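Local coordinates for NAD-dependent aldehyde dehydrogenase (Burkholderia multivorans, PDB 5UJU), which probably catalyses the NAD-dependent oxidation of aldehydes to carboxylic acids, as a member of the aldehyde dehydrogenase family, at residues H159-A164 with N220-L225; T215-N220 with I244-I249; I236-P241 with T269-E274. One frame throughout, in Å; residues are numbered along the deposited sequence.

All three contacts are buried, and they lie close together in the Rossmann-like part of the chain. Interactions 1 and 2 share helix 217-230: interaction 1 packs it against helix 158-175, interaction 2 packs its first turn against the start of helix 245-260. Interaction 3 joins strands 234-238 and 268-270, which that last helix connects, and its centre lies furthest from the centre of the chain, about 17 Å away. The chemistry follows the elements. Helix packing relies on a tyrosine ring against alanine methyls in interaction 1 and on proline, threonine and leucine carbons in interaction 2, whereas the strand pair of interaction 3 is held by backbone hydrogen bonds, then by bridging waters once the two segments leave the sheet.

Interaction 1. Residues H159-A164 with N220-L225; sequences HAQDRA and NGYPGL
Tyr222 packs against Ala160 and Ala164, residues one helical turn apart on helix 158-175. Ala160 CB approaches Tyr222 CD2 at 3.8 Å, and Ala164 CB meets Tyr222 CB, also at 3.8 Å. The methyls leave room for the ring and let the segment axes come within 8.0 Å, nearly parallel at 23°. A chi1 of -80° puts Tyr222 CG beside its backbone N, anti to the carbonyl carbon. Ala160 O lies near the ring plane, 3.6 Å from Tyr222 CD2 at the edge. The phenol reaches onward: Tyr222 OH is hydrogen-bonded to Thr250 OG1 and, at 3.0 Å, to a water that accepts a bond from Gln161 NE2 at 2.8 Å. Asn131 and Ser134 hold the same Gln161 amide. Arg163 offers carbon to the contact, its CB lying 4.1 Å from Pro223 CG. The chain then bends at chi2 (-69°) and the guanidinium leads away to a salt bridge with Glu166. Pro223, lacking an N-H, suits the kink in its helix. Helix 217-230 links the parallel strands 191-211 and 234-238, so the contact covers the crossover helix of a beta-alpha-beta unit, the building block of a Rossmann-like fold.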
ATOM      1  N   HIS A 159       3.894  -7.092 -25.152  1.00 28.77           N
ATOM      2  CA  HIS A 159       3.013  -7.325 -24.003  1.00 26.54           C
ATOM      3  C   HIS A 159       3.671  -6.885 -22.699  1.00 28.98           C
ATOM      4  O   HIS A 159       2.999  -6.334 -21.815  1.00 24.86           O
ATOM      5  CB  HIS A 159       2.598  -8.799 -23.925  1.00 27.04           C
ATOM      6  CG  HIS A 159       1.641  -9.217 -24.997  1.00 36.32           C
ATOM      7  ND1 HIS A 159       1.128 -10.493 -25.076  1.00 39.03           N
ATOM      8  CD2 HIS A 159       1.101  -8.531 -26.031  1.00 38.26           C
ATOM      9  CE1 HIS A 159       0.325 -10.581 -26.120  1.00 41.60           C
ATOM     10  NE2 HIS A 159       0.289  -9.403 -26.715  1.00 41.92           N
ATOM     11  N   ALA A 160       4.987  -7.108 -22.564  1.00 26.35           N
ATOM     12  CA  ALA A 160       5.696  -6.613 -21.387  1.00 23.62           C
ATOM     13  C   ALA A 160       5.719  -5.097 -21.379  1.00 30.56           C
ATOM     14  O   ALA A 160       5.535  -4.470 -20.325  1.00 28.33           O
ATOM     15  CB  ALA A 160       7.125  -7.157 -21.341  1.00 23.61           C
ATOM     16  N   GLN A 161       5.937  -4.497 -22.553  1.00 27.68           N
ATOM     17  CA  GLN A 161       5.897  -3.046 -22.675  1.00 28.13           C
ATOM     18  C   GLN A 161       4.508  -2.503 -22.341  1.00 27.30           C
ATOM     19  O   GLN A 161       4.387  -1.463 -21.684  1.00 29.56           O
ATOM     20  CB  GLN A 161       6.347  -2.656 -24.084  1.00 27.82           C
ATOM     21  CG  GLN A 161       7.804  -3.047 -24.359  1.00 28.23           C
ATOM     22  CD  GLN A 161       8.064  -3.408 -25.798  1.00 31.62           C
ATOM     23  OE1 GLN A 161       7.231  -3.163 -26.673  1.00 28.38           O
ATOM     24  NE2 GLN A 161       9.233  -3.987 -26.061  1.00 29.04           N
ATOM     25  N   ASP A 162       3.452  -3.220 -22.748  1.00 29.34           N
ATOM     26  CA  ASP A 162       2.095  -2.886 -22.302  1.00 32.61           C
ATOM     27  C   ASP A 162       2.006  -2.820 -20.777  1.00 29.57           C
ATOM     28  O   ASP A 162       1.464  -1.865 -20.210  1.00 30.74           O
ATOM     29  CB  ASP A 162       1.090  -3.918 -22.827  1.00 27.62           C
ATOM     30  CG  ASP A 162       0.776  -3.765 -24.300  1.00 33.69           C
ATOM     31  OD1 ASP A 162       0.993  -2.670 -24.860  1.00 37.58           O
ATOM     32  OD2 ASP A 162       0.304  -4.762 -24.899  1.00 39.01           O
ATOM     33  N   ARG A 163       2.510  -3.851 -20.097  1.00 30.94           N
ATOM     34  CA  ARG A 163       2.407  -3.912 -18.639  1.00 30.61           C
ATOM     35  C   ARG A 163       3.265  -2.841 -17.979  1.00 24.53           C
ATOM     36  O   ARG A 163       2.909  -2.319 -16.916  1.00 25.37           O
ATOM     37  CB  ARG A 163       2.800  -5.308 -18.134  1.00 30.45           C
ATOM     38  CG  ARG A 163       1.755  -6.416 -18.405  1.00 31.26           C
ATOM     39  CD  ARG A 163       0.488  -6.213 -17.565  1.00 31.35           C
ATOM     40  NE  ARG A 163      -0.531  -7.244 -17.815  1.00 33.50           N
ATOM     41  CZ  ARG A 163      -1.706  -7.321 -17.183  1.00 31.64           C
ATOM     42  NH1 ARG A 163      -2.043  -6.420 -16.261  1.00 27.78           N
ATOM     43  NH2 ARG A 163      -2.560  -8.301 -17.479  1.00 29.26           N
ATOM     44  N   ALA A 164       4.424  -2.536 -18.566  1.00 26.10           N
ATOM     45  CA  ALA A 164       5.218  -1.410 -18.078  1.00 21.16           C
ATOM     46  C   ALA A 164       4.438  -0.107 -18.215  1.00 26.79           C
ATOM     47  O   ALA A 164       4.336   0.674 -17.266  1.00 25.39           O
ATOM     48  CB  ALA A 164       6.547  -1.340 -18.834  1.00 22.54           C
ATOM     49  N   ASN A 220       7.280 -10.073 -16.178  1.00 28.90           N
ATOM     50  CA  ASN A 220       7.180  -9.952 -14.730  1.00 34.51           C
ATOM     51  C   ASN A 220       8.075  -8.855 -14.167  1.00 33.12           C
ATOM     52  O   ASN A 220       7.738  -8.273 -13.133  1.00 36.44           O
ATOM     53  CB  ASN A 220       7.510 -11.282 -14.042  1.00 33.45           C
ATOM     54  CG  ASN A 220       6.390 -12.304 -14.173  1.00 49.29           C
ATOM     55  OD1 ASN A 220       6.590 -13.408 -14.669  1.00 56.86           O
ATOM     56  ND2 ASN A 220       5.203 -11.934 -13.713  1.00 51.17           N
ATOM     57  N   GLY A 221       9.214  -8.571 -14.797  1.00 31.25           N
ATOM     58  CA  GLY A 221      10.124  -7.583 -14.240  1.00 27.21           C
ATOM     59  C   GLY A 221       9.739  -6.140 -14.515  1.00 30.29           C
ATOM     60  O   GLY A 221       9.939  -5.267 -13.661  1.00 31.97           O
ATOM     61  N   TYR A 222       9.181  -5.873 -15.698  1.00 25.92           N
ATOM     62  CA  TYR A 222       8.895  -4.488 -16.075  1.00 25.76           C
ATOM     63  C   TYR A 222       7.934  -3.765 -15.144  1.00 25.83           C
ATOM     64  O   TYR A 222       8.168  -2.569 -14.891  1.00 27.44           O
ATOM     65  CB  TYR A 222       8.344  -4.409 -17.503  1.00 23.18           C
ATOM     66  CG  TYR A 222       9.393  -4.491 -18.571  1.00 23.26           C
ATOM     67  CD1 TYR A 222      10.709  -4.798 -18.261  1.00 23.22           C
ATOM     68  CD2 TYR A 222       9.063  -4.275 -19.899  1.00 24.44           C
ATOM     69  CE1 TYR A 222      11.681  -4.890 -19.267  1.00 23.85           C
ATOM     70  CE2 TYR A 222      10.010  -4.359 -20.888  1.00 23.55           C
ATOM     71  CZ  TYR A 222      11.313  -4.656 -20.571  1.00 24.75           C
ATOM     72  OH  TYR A 222      12.244  -4.730 -21.576  1.00 24.97           O
ATOM     73  N   PRO A 223       6.829  -4.366 -14.659  1.00 27.95           N
ATOM     74  CA  PRO A 223       5.902  -3.574 -13.828  1.00 25.43           C
ATOM     75  C   PRO A 223       6.561  -2.954 -12.605  1.00 30.98           C
ATOM     76  O   PRO A 223       6.333  -1.773 -12.327  1.00 28.47           O
ATOM     77  CB  PRO A 223       4.810  -4.592 -13.451  1.00 28.54           C
ATOM     78  CG  PRO A 223       4.795  -5.550 -14.612  1.00 27.75           C
ATOM     79  CD  PRO A 223       6.266  -5.700 -14.967  1.00 24.65           C
ATOM     80  N   GLY A 224       7.385  -3.704 -11.874  1.00 25.97           N
ATOM     81  CA  GLY A 224       8.077  -3.123 -10.733  1.00 28.44           C
ATOM     82  C   GLY A 224       9.131  -2.102 -11.135  1.00 30.68           C
ATOM     83  O   GLY A 224       9.261  -1.051 -10.500  1.00 27.59           O
ATOM     84  N   LEU A 225       9.892  -2.393 -12.193  1.00 27.68           N
ATOM     85  CA  LEU A 225      10.946  -1.483 -12.636  1.00 27.06           C
ATOM     86  C   LEU A 225      10.383  -0.115 -13.006  1.00 26.91           C
ATOM     87  O   LEU A 225      10.887   0.923 -12.560  1.00 24.41           O
ATOM     88  CB  LEU A 225      11.691  -2.103 -13.817  1.00 21.50           C
ATOM     89  CG  LEU A 225      12.591  -1.231 -14.707  1.00 24.77           C
ATOM     90  CD1 LEU A 225      13.705  -0.556 -13.900  1.00 23.78           C
ATOM     91  CD2 LEU A 225      13.176  -2.078 -15.840  1.00 21.92           C
TER
HETATM   92  O   HOH W   1      10.607  -5.373 -24.046  1.00 27.76           O

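Interaction 2. Residues T215-N220 with I244-I249; sequences TFPTWN and ILPLAI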
ATOM      1  N   THR A 215      11.520 -17.241 -16.260  1.00 28.36           N
ATOM      2  CA  THR A 215      10.617 -17.551 -17.368  1.00 32.94           C
ATOM      3  C   THR A 215      10.071 -16.311 -18.067  1.00 33.89           C
ATOM      4  O   THR A 215       9.939 -16.309 -19.294  1.00 39.94           O
ATOM      5  CB  THR A 215       9.422 -18.373 -16.873  1.00 33.00           C
ATOM      6  OG1 THR A 215       8.908 -17.757 -15.689  1.00 40.04           O
ATOM      7  CG2 THR A 215       9.836 -19.812 -16.565  1.00 37.83           C
ATOM      8  N   PHE A 216       9.701 -15.274 -17.322  1.00 29.39           N
ATOM      9  CA  PHE A 216       9.162 -14.043 -17.904  1.00 31.81           C
ATOM     10  C   PHE A 216       9.942 -12.853 -17.365  1.00 35.32           C
ATOM     11  O   PHE A 216       9.401 -12.010 -16.632  1.00 31.47           O
ATOM     12  CB  PHE A 216       7.666 -13.904 -17.618  1.00 32.42           C
ATOM     13  CG  PHE A 216       6.811 -14.879 -18.393  1.00 37.49           C
ATOM     14  CD1 PHE A 216       6.624 -16.175 -17.941  1.00 32.32           C
ATOM     15  CD2 PHE A 216       6.208 -14.498 -19.587  1.00 37.74           C
ATOM     16  CE1 PHE A 216       5.849 -17.074 -18.662  1.00 34.80           C
ATOM     17  CE2 PHE A 216       5.423 -15.398 -20.316  1.00 39.27           C
ATOM     18  CZ  PHE A 216       5.253 -16.686 -19.850  1.00 37.51           C
ATOM     19  N   PRO A 217      11.214 -12.726 -17.764  1.00 36.23           N
ATOM     20  CA  PRO A 217      12.065 -11.681 -17.165  1.00 37.29           C
ATOM     21  C   PRO A 217      11.542 -10.271 -17.389  1.00 36.94           C
ATOM     22  O   PRO A 217      11.525  -9.464 -16.445  1.00 30.63           O
ATOM     23  CB  PRO A 217      13.429 -11.914 -17.840  1.00 35.52           C
ATOM     24  CG  PRO A 217      13.109 -12.609 -19.139  1.00 34.55           C
ATOM     25  CD  PRO A 217      11.905 -13.480 -18.826  1.00 35.16           C
ATOM     26  N   THR A 218      11.104  -9.947 -18.608  1.00 32.85           N
ATOM     27  CA  THR A 218      10.584  -8.602 -18.841  1.00 34.91           C
ATOM     28  C   THR A 218       9.114  -8.481 -18.438  1.00 25.46           C
ATOM     29  O   THR A 218       8.715  -7.474 -17.845  1.00 25.81           O
ATOM     30  CB  THR A 218      10.782  -8.202 -20.306  1.00 31.03           C
ATOM     31  OG1 THR A 218      10.146  -9.159 -21.164  1.00 30.59           O
ATOM     32  CG2 THR A 218      12.273  -8.124 -20.640  1.00 33.84           C
ATOM     33  N   TRP A 219       8.291  -9.478 -18.751  1.00 27.43           N
ATOM     34  CA  TRP A 219       6.861  -9.357 -18.469  1.00 29.38           C
ATOM     35  C   TRP A 219       6.610  -9.237 -16.975  1.00 33.54           C
ATOM     36  O   TRP A 219       5.801  -8.410 -16.535  1.00 35.41           O
ATOM     37  CB  TRP A 219       6.107 -10.554 -19.030  1.00 25.91           C
ATOM     38  CG  TRP A 219       4.605 -10.338 -19.126  1.00 36.17           C
ATOM     39  CD1 TRP A 219       3.905  -9.911 -20.221  1.00 32.91           C
ATOM     40  CD2 TRP A 219       3.633 -10.563 -18.091  1.00 36.09           C
ATOM     41  NE1 TRP A 219       2.556  -9.858 -19.932  1.00 33.58           N
ATOM     42  CE2 TRP A 219       2.366 -10.246 -18.631  1.00 33.43           C
ATOM     43  CE3 TRP A 219       3.711 -11.001 -16.762  1.00 40.35           C
ATOM     44  CZ2 TRP A 219       1.186 -10.352 -17.889  1.00 37.85           C
ATOM     45  CZ3 TRP A 219       2.535 -11.102 -16.025  1.00 43.19           C
ATOM     46  CH2 TRP A 219       1.293 -10.778 -16.592  1.00 42.11           C
ATOM     47  N   ASN A 220       7.280 -10.073 -16.178  1.00 28.90           N
ATOM     48  CA  ASN A 220       7.180  -9.952 -14.730  1.00 34.51           C
ATOM     49  C   ASN A 220       8.075  -8.855 -14.167  1.00 33.12           C
ATOM     50  O   ASN A 220       7.738  -8.273 -13.133  1.00 36.44           O
ATOM     51  CB  ASN A 220       7.510 -11.282 -14.042  1.00 33.45           C
ATOM     52  CG  ASN A 220       6.390 -12.304 -14.173  1.00 49.29           C
ATOM     53  OD1 ASN A 220       6.590 -13.408 -14.669  1.00 56.86           O
ATOM     54  ND2 ASN A 220       5.203 -11.934 -13.713  1.00 51.17           N
ATOM     55  N   ILE A 244      19.477 -13.188 -17.771  1.00 29.98           N
ATOM     56  CA  ILE A 244      20.016 -11.840 -17.559  1.00 25.59           C
ATOM     57  C   ILE A 244      19.856 -10.967 -18.795  1.00 24.12           C
ATOM     58  O   ILE A 244      19.420  -9.821 -18.702  1.00 27.54           O
ATOM     59  CB  ILE A 244      21.497 -11.917 -17.139  1.00 27.64           C
ATOM     60  CG1 ILE A 244      21.656 -12.709 -15.840  1.00 25.48           C
ATOM     61  CG2 ILE A 244      22.089 -10.491 -17.001  1.00 21.11           C
ATOM     62  CD1 ILE A 244      23.092 -13.204 -15.619  1.00 25.82           C
ATOM     63  N   LEU A 245      20.213 -11.499 -19.961  1.00 23.34           N
ATOM     64  CA  LEU A 245      20.317 -10.693 -21.175  1.00 24.65           C
ATOM     65  C   LEU A 245      19.094  -9.834 -21.457  1.00 29.04           C
ATOM     66  O   LEU A 245      19.276  -8.652 -21.797  1.00 26.03           O
ATOM     67  CB  LEU A 245      20.632 -11.594 -22.380  1.00 22.87           C
ATOM     68  CG  LEU A 245      20.974 -10.805 -23.657  1.00 28.22           C
ATOM     69  CD1 LEU A 245      22.164  -9.858 -23.393  1.00 28.70           C
ATOM     70  CD2 LEU A 245      21.266 -11.699 -24.866  1.00 28.12           C
ATOM     71  N   PRO A 246      17.848 -10.336 -21.358  1.00 26.16           N
ATOM     72  CA  PRO A 246      16.701  -9.448 -21.626  1.00 21.85           C
ATOM     73  C   PRO A 246      16.661  -8.225 -20.728  1.00 26.94           C
ATOM     74  O   PRO A 246      16.278  -7.146 -21.195  1.00 28.99           O
ATOM     75  CB  PRO A 246      15.474 -10.367 -21.406  1.00 22.67           C
ATOM     76  CG  PRO A 246      15.988 -11.735 -21.647  1.00 23.23           C
ATOM     77  CD  PRO A 246      17.406 -11.731 -21.137  1.00 25.86           C
ATOM     78  N   LEU A 247      17.024  -8.361 -19.447  1.00 23.52           N
ATOM     79  CA  LEU A 247      17.034  -7.199 -18.573  1.00 23.15           C
ATOM     80  C   LEU A 247      18.311  -6.377 -18.716  1.00 21.96           C
ATOM     81  O   LEU A 247      18.285  -5.176 -18.455  1.00 26.36           O
ATOM     82  CB  LEU A 247      16.840  -7.625 -17.124  1.00 18.52           C
ATOM     83  CG  LEU A 247      15.390  -8.083 -16.896  1.00 34.64           C
ATOM     84  CD1 LEU A 247      15.278  -8.826 -15.577  1.00 29.10           C
ATOM     85  CD2 LEU A 247      14.418  -6.887 -16.946  1.00 25.50           C
ATOM     86  N   ALA A 248      19.422  -6.993 -19.129  1.00 21.60           N
ATOM     87  CA  ALA A 248      20.634  -6.215 -19.407  1.00 26.08           C
ATOM     88  C   ALA A 248      20.412  -5.267 -20.578  1.00 26.87           C
ATOM     89  O   ALA A 248      20.787  -4.087 -20.514  1.00 27.20           O
ATOM     90  CB  ALA A 248      21.808  -7.145 -19.699  1.00 23.81           C
ATOM     91  N   ILE A 249      19.793  -5.767 -21.654  1.00 28.44           N
ATOM     92  CA  ILE A 249      19.403  -4.911 -22.772  1.00 30.78           C
ATOM     93  C   ILE A 249      18.488  -3.796 -22.284  1.00 27.37           C
ATOM     94  O   ILE A 249      18.649  -2.630 -22.665  1.00 25.95           O
ATOM     95  CB  ILE A 249      18.724  -5.747 -23.876  1.00 30.17           C
ATOM     96  CG1 ILE A 249      19.694  -6.746 -24.495  1.00 24.70           C
ATOM     97  CG2 ILE A 249      18.116  -4.851 -24.948  1.00 23.65           C
ATOM     98  CD1 ILE A 249      18.982  -7.783 -25.363  1.00 26.78           C
TER
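Ile244 O receives two backbone N-H groups, from Ala248 N at 2.9 Å and, weakly, from Leu247 N, and the turn so formed holds Pro246 and Leu247 against Pro217 and Thr218. Proline suits both helix beginnings, because residues of a first turn need no N-H for bonding within the helix and the ring stiffens the chain. The two proline rings cross obliquely, with Pro217 CG 3.9 Å from Pro246 CG. Beside them Thr218 points its CG2 methyl at Pro246 CB, 4.0 Å away, the two side chains meeting at about a right angle. In Thr218 a chi1 of 57° places OG1 in the crowded position between backbone N and carbonyl carbon, with CG2 anti to the carbonyl carbon; the hydroxyl is satisfied by Gly156 O. A single threonine thus serves an apolar neighbour with one branch and a polar one with the other. Leu247 brings its forked end up to the backbone of Pro217: both CD1 and CD2 lie near the carbonyl oxygen, and Leu247 CD1 is 4.3 Å from Pro217 CB. Ser140 and Val141 of helix 134-145 also touch Pro246. Helix 158-175 meets Thr218 through Ala160, while Leu247 rests on Pro239, just beyond strand 234-238; the contact therefore joins the starts of two crossover helices close to that strand.

Interaction 3. Residues I236-P241 with T269-E274; sequences IVKPHP and TLLATE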
ATOM      1  N   ILE A 236      17.890  -0.927  -8.768  1.00 21.04           N
ATOM      2  CA  ILE A 236      18.895  -1.956  -9.027  1.00 18.60           C
ATOM      3  C   ILE A 236      18.147  -3.167  -9.568  1.00 25.91           C
ATOM      4  O   ILE A 236      17.227  -3.681  -8.910  1.00 21.38           O
ATOM      5  CB  ILE A 236      19.696  -2.322  -7.764  1.00 21.40           C
ATOM      6  CG1 ILE A 236      20.484  -1.105  -7.228  1.00 23.91           C
ATOM      7  CG2 ILE A 236      20.626  -3.492  -8.039  1.00 20.99           C
ATOM      8  CD1 ILE A 236      21.058  -1.309  -5.832  1.00 23.01           C
ATOM      9  N   VAL A 237      18.488  -3.581 -10.785  1.00 21.36           N
ATOM     10  CA  VAL A 237      17.836  -4.716 -11.436  1.00 25.77           C
ATOM     11  C   VAL A 237      18.728  -5.934 -11.258  1.00 28.30           C
ATOM     12  O   VAL A 237      19.868  -5.953 -11.744  1.00 27.56           O
ATOM     13  CB  VAL A 237      17.568  -4.439 -12.922  1.00 24.04           C
ATOM     14  CG1 VAL A 237      16.900  -5.639 -13.576  1.00 27.04           C
ATOM     15  CG2 VAL A 237      16.712  -3.183 -13.090  1.00 21.17           C
ATOM     16  N   LYS A 238      18.215  -6.942 -10.548  1.00 23.49           N
ATOM     17  CA  LYS A 238      18.918  -8.193 -10.281  1.00 25.98           C
ATOM     18  C   LYS A 238      18.188  -9.321 -10.994  1.00 28.20           C
ATOM     19  O   LYS A 238      17.255  -9.911 -10.427  1.00 23.21           O
ATOM     20  CB  LYS A 238      18.981  -8.463  -8.771  1.00 25.58           C
ATOM     21  CG  LYS A 238      20.144  -9.358  -8.325  1.00 22.99           C
ATOM     22  CD  LYS A 238      20.066 -10.793  -8.831  1.00 21.60           C
ATOM     23  CE  LYS A 238      18.877 -11.547  -8.216  1.00 24.07           C
ATOM     24  NZ  LYS A 238      18.851 -12.951  -8.745  1.00 28.07           N
ATOM     25  N   PRO A 239      18.552  -9.665 -12.225  1.00 27.16           N
ATOM     26  CA  PRO A 239      17.804 -10.710 -12.931  1.00 24.43           C
ATOM     27  C   PRO A 239      18.072 -12.088 -12.347  1.00 25.51           C
ATOM     28  O   PRO A 239      19.048 -12.332 -11.635  1.00 24.97           O
ATOM     29  CB  PRO A 239      18.307 -10.624 -14.383  1.00 18.54           C
ATOM     30  CG  PRO A 239      19.112  -9.319 -14.463  1.00 26.58           C
ATOM     31  CD  PRO A 239      19.587  -9.039 -13.070  1.00 27.55           C
ATOM     32  N   HIS A 240      17.184 -13.009 -12.670  1.00 27.25           N
ATOM     33  CA  HIS A 240      17.495 -14.402 -12.414  1.00 23.18           C
ATOM     34  C   HIS A 240      18.762 -14.782 -13.184  1.00 21.70           C
ATOM     35  O   HIS A 240      18.912 -14.399 -14.352  1.00 27.29           O
ATOM     36  CB  HIS A 240      16.323 -15.291 -12.826  1.00 29.22           C
ATOM     37  CG  HIS A 240      16.505 -16.723 -12.441  1.00 33.61           C
ATOM     38  ND1 HIS A 240      17.347 -17.567 -13.128  1.00 32.99           N
ATOM     39  CD2 HIS A 240      15.968 -17.458 -11.436  1.00 35.95           C
ATOM     40  CE1 HIS A 240      17.312 -18.767 -12.572  1.00 37.88           C
ATOM     41  NE2 HIS A 240      16.484 -18.726 -11.543  1.00 32.84           N
ATOM     42  N   PRO A 241      19.694 -15.524 -12.571  1.00 24.88           N
ATOM     43  CA  PRO A 241      20.964 -15.832 -13.261  1.00 27.48           C
ATOM     44  C   PRO A 241      20.794 -16.623 -14.556  1.00 29.77           C
ATOM     45  O   PRO A 241      21.744 -16.704 -15.351  1.00 26.46           O
ATOM     46  CB  PRO A 241      21.750 -16.653 -12.224  1.00 27.62           C
ATOM     47  CG  PRO A 241      21.002 -16.551 -10.962  1.00 32.69           C
ATOM     48  CD  PRO A 241      19.598 -16.182 -11.258  1.00 31.14           C
ATOM     49  N   THR A 269      20.801   0.450 -12.545  1.00 20.67           N
ATOM     50  CA  THR A 269      21.993  -0.386 -12.653  1.00 22.90           C
ATOM     51  C   THR A 269      21.601  -1.857 -12.742  1.00 30.13           C
ATOM     52  O   THR A 269      20.470  -2.246 -12.429  1.00 22.94           O
ATOM     53  CB  THR A 269      22.955  -0.188 -11.471  1.00 24.25           C
ATOM     54  OG1 THR A 269      22.255  -0.371 -10.236  1.00 21.72           O
ATOM     55  CG2 THR A 269      23.571   1.221 -11.507  1.00 22.06           C
ATOM     56  N   LEU A 270      22.557  -2.678 -13.168  1.00 26.21           N
ATOM     57  CA  LEU A 270      22.334  -4.101 -13.399  1.00 27.29           C
ATOM     58  C   LEU A 270      23.261  -4.898 -12.497  1.00 28.90           C
ATOM     59  O   LEU A 270      24.484  -4.775 -12.601  1.00 22.06           O
ATOM     60  CB  LEU A 270      22.598  -4.465 -14.862  1.00 28.82           C
ATOM     61  CG  LEU A 270      22.389  -5.950 -15.149  1.00 27.26           C
ATOM     62  CD1 LEU A 270      20.895  -6.221 -15.394  1.00 24.02           C
ATOM     63  CD2 LEU A 270      23.263  -6.441 -16.317  1.00 27.95           C
ATOM     64  N   LEU A 271      22.690  -5.726 -11.634  1.00 27.11           N
ATOM     65  CA  LEU A 271      23.475  -6.584 -10.754  1.00 22.50           C
ATOM     66  C   LEU A 271      23.356  -8.013 -11.300  1.00 26.69           C
ATOM     67  O   LEU A 271      22.471  -8.777 -10.902  1.00 24.00           O
ATOM     68  CB  LEU A 271      22.987  -6.471  -9.300  1.00 25.25           C
ATOM     69  CG  LEU A 271      23.712  -7.353  -8.259  1.00 32.32           C
ATOM     70  CD1 LEU A 271      25.159  -6.967  -8.189  1.00 31.74           C
ATOM     71  CD2 LEU A 271      23.080  -7.264  -6.875  1.00 28.52           C
ATOM     72  N   ALA A 272      24.241  -8.362 -12.228  1.00 23.82           N
ATOM     73  CA  ALA A 272      24.286  -9.717 -12.756  1.00 26.42           C
ATOM     74  C   ALA A 272      24.986 -10.617 -11.755  1.00 30.24           C
ATOM     75  O   ALA A 272      25.911 -10.185 -11.061  1.00 27.05           O
ATOM     76  CB  ALA A 272      25.014  -9.755 -14.094  1.00 28.17           C
ATOM     77  N   THR A 273      24.532 -11.869 -11.666  1.00 24.91           N
ATOM     78  CA  THR A 273      25.080 -12.804 -10.696  1.00 27.43           C
ATOM     79  C   THR A 273      25.258 -14.179 -11.328  1.00 30.48           C
ATOM     80  O   THR A 273      24.725 -14.484 -12.404  1.00 30.55           O
ATOM     81  CB  THR A 273      24.180 -12.920  -9.451  1.00 29.01           C
ATOM     82  OG1 THR A 273      22.887 -13.411  -9.836  1.00 31.71           O
ATOM     83  CG2 THR A 273      23.995 -11.572  -8.793  1.00 24.97           C
ATOM     84  N   GLU A 274      25.974 -15.031 -10.605  1.00 37.29           N
ATOM     85  CA  GLU A 274      26.094 -16.444 -10.899  1.00 35.60           C
ATOM     86  C   GLU A 274      25.079 -17.190 -10.051  1.00 31.99           C
ATOM     87  O   GLU A 274      24.594 -16.662  -9.048  1.00 34.62           O
ATOM     88  CB  GLU A 274      27.499 -16.956 -10.542  1.00 42.85           C
ATOM     89  CG  GLU A 274      28.673 -16.376 -11.320  1.00 52.53           C
ATOM     90  CD  GLU A 274      28.917 -17.013 -12.673  1.00 51.33           C
ATOM     91  OE1 GLU A 274      28.715 -18.233 -12.813  1.00 56.55           O
ATOM     92  OE2 GLU A 274      29.340 -16.290 -13.596  1.00 49.65           O
TER
HETATM   93  O   HOH W   2      21.666 -12.464 -12.232  1.00 30.48           O
HETATM   94  O   HOH W   3      24.443 -16.369 -14.519  1.00 30.96           O
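Ile236 and Thr269 lie side by side and point the same way, with Ile236 CG1 3.6 Å from Thr269 OG1. Val237 and Leu270 turn to the opposite face of the sheet, under helix 245-260, where branched aliphatic chains suit the interior. Between the strands, Val237 N donates to Thr269 O at 2.9 Å and Leu271 N to Val237 O at 2.8 Å; N-H...O angles of 172° and 171° make both nearly straight. Beyond the bridges, Pro239 crosses Leu270 at about a right angle, its CG 3.7 Å from Leu270 CD1. Lys238 instead passes slantwise over Leu271, CG against CD2 at 3.9 Å. Bends at chi2 and chi3 fold the lysine chain across Thr273 and back toward the loop after its strand: NZ donates to Pro239 O at 3.0 Å from above the carbonyl plane and forms a salt bridge with Asp277, whose carboxylate would balance the buried charge and also bonds Thr273 OG1. One water donates to Pro239 O at 2.7 Å and to Thr273 OG1 at 2.9 Å, joining the segments where the sheet has ended. Parallel strands 234-238 and 268-270, linked by helix 245-260, make a beta-alpha-beta unit, as in the Rossmann-like NAD-binding domain of aldehyde dehydrogenases.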